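Local coordinates for protein Pcdhgb2 (Mus musculus, PDB 5SZR) that probably mediates calcium-dependent cell adhesion and may help establish specific neuronal connections in the brain, here as its extracellular cadherin domains 3 to 6, at residues 222-225 and 226-230; 343-346 and 347-351. One frame throughout, in Å; residues are numbered along the deposited sequence.

Contact 1: residues 222-225 and 226-230; sequences VHVA and ENNPP. With CA (calcium ion), chain P; CA (calcium ion), chain Q.
Val224 and Ala225 meet Asn228 in a local contact round the bend where strand 219-225 ends and the loop toward strand 232-240 begins, at the calcium-binding end of a cadherin domain. A methyl of Val224, CG1, lies 4.3 Å from CG of Asn228, a loose van der Waals touch of methyl against amide carbon, while Asn228 CB packs 3.6 Å from Ala225 O. No hydrogen bond spans the bend itself. With chi1 at 60°, the amide of Asn228 sits between its own backbone N and carbonyl carbon, folded back toward the strand; there OD1 accepts from Phe283 N and ND2 donates to Arg281 O, with a weak second bond to Pro229 O. Both ends of this buried amide are therefore satisfied, and its rotation is fixed.

Glu226 leaves the bend the other way. Its chain is extended, CG anti to the backbone N (chi1 179°), which carries the carboxylate out to bridge two calcium ions: OE2 binds one at 2.3 Å, and OE1 reaches the other at 2.8 Å. Asp284 and Glu286 are among the other ligands of the first ion; Asp317, Arg318 O, Asp320 and Asp360 are among those of the second. Asn227 OD1 accepts from a water on the first ion, and its ND2 donates to Asp320. A glutamate bridging two calcium ions just after the first long strand is characteristic of cadherin interdomain linker sites.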
loop_
_atom_site.group_PDB
_atom_site.type_symbol
_atom_site.label_atom_id
_atom_site.label_comp_id
_atom_site.label_asym_id
_atom_site.label_seq_id
_atom_site.Cartn_x
_atom_site.Cartn_y
_atom_site.Cartn_z
ATOM N N VAL A 222 -20.818 -0.300 19.233
ATOM C CA VAL A 222 -21.819 0.520 18.562
ATOM C C VAL A 222 -22.978 0.773 19.514
ATOM O O VAL A 222 -23.415 -0.136 20.226
ATOM C CB VAL A 222 -22.311 -0.158 17.266
ATOM C CG1 VAL A 222 -23.293 0.741 16.526
ATOM C CG2 VAL A 222 -21.126 -0.513 16.380
ATOM N N HIS A 223 -23.475 2.009 19.522
ATOM C CA HIS A 223 -24.661 2.392 20.281
ATOM C C HIS A 223 -25.805 2.665 19.313
ATOM O O HIS A 223 -25.628 3.393 18.332
ATOM C CB HIS A 223 -24.400 3.637 21.133
ATOM C CG HIS A 223 -23.479 3.407 22.290
ATOM N ND1 HIS A 223 -22.107 3.405 22.162
ATOM C CD2 HIS A 223 -23.732 3.180 23.601
ATOM C CE1 HIS A 223 -21.555 3.185 23.341
ATOM N NE2 HIS A 223 -22.519 3.044 24.232
ATOM N N VAL A 224 -26.973 2.082 19.585
ATOM C CA VAL A 224 -28.162 2.271 18.755
ATOM C C VAL A 224 -29.351 2.545 19.668
ATOM O O VAL A 224 -29.704 1.704 20.503
ATOM C CB VAL A 224 -28.459 1.055 17.861
ATOM C CG1 VAL A 224 -29.541 1.401 16.850
ATOM C CG2 VAL A 224 -27.208 0.570 17.165
ATOM N N ALA A 225 -29.980 3.704 19.491
ATOM C CA ALA A 225 -31.151 4.040 20.284
ATOM C C ALA A 225 -32.310 3.117 19.934
ATOM O O ALA A 225 -32.574 2.835 18.762
ATOM C CB ALA A 225 -31.557 5.498 20.068
ATOM N N GLU A 226 -32.982 2.639 20.975
ATOM C CA GLU A 226 -34.188 1.834 20.854
ATOM C C GLU A 226 -35.194 2.472 19.906
ATOM O O GLU A 226 -35.184 3.689 19.689
ATOM C CB GLU A 226 -34.787 1.668 22.250
ATOM C CG GLU A 226 -36.052 0.886 22.384
ATOM C CD GLU A 226 -36.430 0.739 23.838
ATOM O OE1 GLU A 226 -36.352 1.740 24.580
ATOM O OE2 GLU A 226 -36.756 -0.389 24.247
ATOM N N ASN A 227 -36.061 1.633 19.336
ATOM C CA ASN A 227 -37.185 2.047 18.496
ATOM C C ASN A 227 -36.728 2.691 17.193
ATOM O O ASN A 227 -37.493 3.421 16.551
ATOM C CB ASN A 227 -38.135 2.981 19.254
ATOM C CG ASN A 227 -38.660 2.350 20.527
ATOM O OD1 ASN A 227 -38.928 1.151 20.570
ATOM N ND2 ASN A 227 -38.798 3.155 21.575
ATOM N N ASN A 228 -35.480 2.435 16.814
ATOM C CA ASN A 228 -34.960 2.828 15.518
ATOM C C ASN A 228 -35.859 2.300 14.401
ATOM O O ASN A 228 -36.448 1.221 14.522
ATOM C CB ASN A 228 -33.561 2.259 15.338
ATOM C CG ASN A 228 -33.552 0.745 15.425
ATOM O OD1 ASN A 228 -33.770 0.170 16.495
ATOM N ND2 ASN A 228 -33.332 0.091 14.292
ATOM N N PRO A 229 -35.970 3.027 13.292
ATOM C CA PRO A 229 -36.644 2.465 12.127
ATOM C C PRO A 229 -35.880 1.259 11.623
ATOM O O PRO A 229 -34.647 1.182 11.766
ATOM C CB PRO A 229 -36.613 3.616 11.108
ATOM C CG PRO A 229 -36.230 4.840 11.882
ATOM C CD PRO A 229 -35.408 4.361 13.026
ATOM N N PRO A 230 -36.572 0.277 11.053
ATOM C CA PRO A 230 -35.856 -0.795 10.358
ATOM C C PRO A 230 -35.130 -0.220 9.157
ATOM O O PRO A 230 -35.573 0.755 8.545
ATOM C CB PRO A 230 -36.970 -1.758 9.932
ATOM C CG PRO A 230 -38.171 -1.338 10.682
ATOM C CD PRO A 230 -38.025 0.118 10.954
HETATM CA CA CA P . -39.036 -0.430 24.472
HETATM CA CA CA Q . -37.316 1.791 27.242
HETATM O O HOH W 1 -39.720 -0.845 22.210
HETATM O O HOH W 2 -41.330 -1.036 25.519
#

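Contact 2: residues 343-346 and 347-351; sequences RAAE and PGYLV
Ala345 and Tyr349 face each other across a tight turn, four residues apart, at the surface of the last cadherin domain of this chain. The turn, running from Glu346 to Tyr349, is of type II and is closed by a backbone hydrogen bond from Tyr349 N to Glu346 O of 3.1 Å. The N-H lies in the carbonyl plane, and the bond is moderately bent, 149° at the hydrogen.

Next to this bond the methyl of Ala345 rests against the root of the tyrosine, with CB 3.8 Å from Tyr349 CG and about as far from Tyr349 CB. It approaches the ring obliquely, near CG and CD1 and far from the hydroxyl. The tyrosine CB also lies 3.4 Å from Glu346 O. With CG anti to the backbone N (chi1 -179°), the ring starts beside Ala345 but then runs away from the turn, and the side chain goes on to touch Pro342 of strand 335-342 and Thr391 of strand 388-391.

At the first corner of the turn, Glu346 bends at chi2 (-71°), which turns its carboxylate back alongside the start of the proline ring, OE1 coming 4.1 Å from Pro347 CD. The two side chains pass at a slant. Gly348, with positive phi, takes up backbone angles at which a CB would press against the preceding carbonyl oxygen. Its own carbonyl accepts from Arg390 NH1, while backbone bonds of Gly348 and Tyr349 with Thr391 tie the turn to strand 388-391. Proline and glycine at the two central positions are the classic signature of a type II beta turn, used here to lead the chain into strand 350-357 of the cadherin beta-sandwich.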
loop_
_atom_site.group_PDB
_atom_site.type_symbol
_atom_site.label_atom_id
_atom_site.label_comp_id
_atom_site.label_asym_id
_atom_site.label_seq_id
_atom_site.Cartn_x
_atom_site.Cartn_y
_atom_site.Cartn_z
ATOM N N ARG A 343 -58.338 10.413 64.085
ATOM C CA ARG A 343 -58.058 11.832 64.271
ATOM C C ARG A 343 -56.903 12.055 65.235
ATOM O O ARG A 343 -56.154 13.029 65.088
ATOM C CB ARG A 343 -59.311 12.558 64.761
ATOM C CG ARG A 343 -60.357 12.767 63.682
ATOM C CD ARG A 343 -61.529 13.594 64.188
ATOM N NE ARG A 343 -61.950 14.580 63.199
ATOM C CZ ARG A 343 -61.615 15.866 63.241
ATOM N NH1 ARG A 343 -60.862 16.325 64.233
ATOM N NH2 ARG A 343 -62.037 16.695 62.295
ATOM N N ALA A 344 -56.739 11.173 66.214
ATOM C CA ALA A 344 -55.623 11.249 67.150
ATOM C C ALA A 344 -54.290 10.793 66.541
ATOM O O ALA A 344 -53.356 10.550 67.322
ATOM C CB ALA A 344 -55.935 10.420 68.397
ATOM N N ALA A 345 -54.171 10.669 65.220
ATOM C CA ALA A 345 -52.926 10.211 64.616
ATOM C C ALA A 345 -51.804 11.206 64.878
ATOM O O ALA A 345 -51.966 12.412 64.676
ATOM C CB ALA A 345 -53.105 10.007 63.111
ATOM N N GLU A 346 -50.667 10.692 65.332
ATOM C CA GLU A 346 -49.476 11.500 65.524
ATOM C C GLU A 346 -48.786 11.739 64.181
ATOM O O GLU A 346 -48.895 10.914 63.269
ATOM C CB GLU A 346 -48.512 10.807 66.483
ATOM C CG GLU A 346 -49.161 10.286 67.755
ATOM C CD GLU A 346 -49.582 11.395 68.701
ATOM O OE1 GLU A 346 -48.941 12.469 68.686
ATOM O OE2 GLU A 346 -50.555 11.192 69.460
ATOM N N PRO A 347 -48.083 12.862 64.032
ATOM C CA PRO A 347 -47.374 13.127 62.774
ATOM C C PRO A 347 -46.470 11.962 62.395
ATOM O O PRO A 347 -45.795 11.372 63.240
ATOM C CB PRO A 347 -46.570 14.394 63.084
ATOM C CG PRO A 347 -47.364 15.081 64.145
ATOM C CD PRO A 347 -47.949 13.978 64.986
ATOM N N GLY A 348 -46.477 11.623 61.107
ATOM C CA GLY A 348 -45.766 10.470 60.606
ATOM C C GLY A 348 -46.633 9.250 60.382
ATOM O O GLY A 348 -46.155 8.272 59.788
ATOM N N TYR A 349 -47.884 9.282 60.845
ATOM C CA TYR A 349 -48.822 8.190 60.612
ATOM C C TYR A 349 -48.925 7.889 59.124
ATOM O O TYR A 349 -49.223 8.776 58.320
ATOM C CB TYR A 349 -50.201 8.561 61.177
ATOM C CG TYR A 349 -51.257 7.490 61.005
ATOM C CD1 TYR A 349 -51.535 6.594 62.029
ATOM C CD2 TYR A 349 -51.971 7.371 59.818
ATOM C CE1 TYR A 349 -52.492 5.609 61.874
ATOM C CE2 TYR A 349 -52.928 6.390 59.655
ATOM C CZ TYR A 349 -53.185 5.515 60.685
ATOM O OH TYR A 349 -54.139 4.538 60.520
ATOM N N LEU A 350 -48.685 6.631 58.761
ATOM C CA LEU A 350 -48.690 6.218 57.360
ATOM C C LEU A 350 -50.124 5.948 56.916
ATOM O O LEU A 350 -50.715 4.924 57.277
ATOM C CB LEU A 350 -47.814 4.984 57.162
ATOM C CG LEU A 350 -47.807 4.437 55.733
ATOM C CD1 LEU A 350 -47.108 5.408 54.791
ATOM C CD2 LEU A 350 -47.169 3.057 55.672
ATOM N N VAL A 351 -50.690 6.867 56.131
ATOM C CA VAL A 351 -52.049 6.680 55.625
ATOM C C VAL A 351 -52.069 5.591 54.563
ATOM O O VAL A 351 -52.858 4.641 54.633
ATOM C CB VAL A 351 -52.603 8.006 55.077
ATOM C CG1 VAL A 351 -53.995 7.801 54.501
ATOM C CG2 VAL A 351 -52.614 9.061 56.162
#

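In the fold
Contacts 1 and 2 occupy comparable places in successive cadherin domains: each lies on the connection between the strand that pairs in parallel with the last strand of its domain (219-225 with 306-316, 335-342 with 418-428) and the next long strand, contact 1 taking in the end of the first strand and contact 2 the start of the second. Their centres lie about 49 Å apart. Contact 1 is largely buried and built on polar chemistry, with a carboxylate on calcium and an amide tied to neighbouring backbone. Contact 2 is a surface turn, held by one backbone bond and a small apolar touch. The same connection thus serves metal binding between domains in one repeat and plain chain reversal in the other.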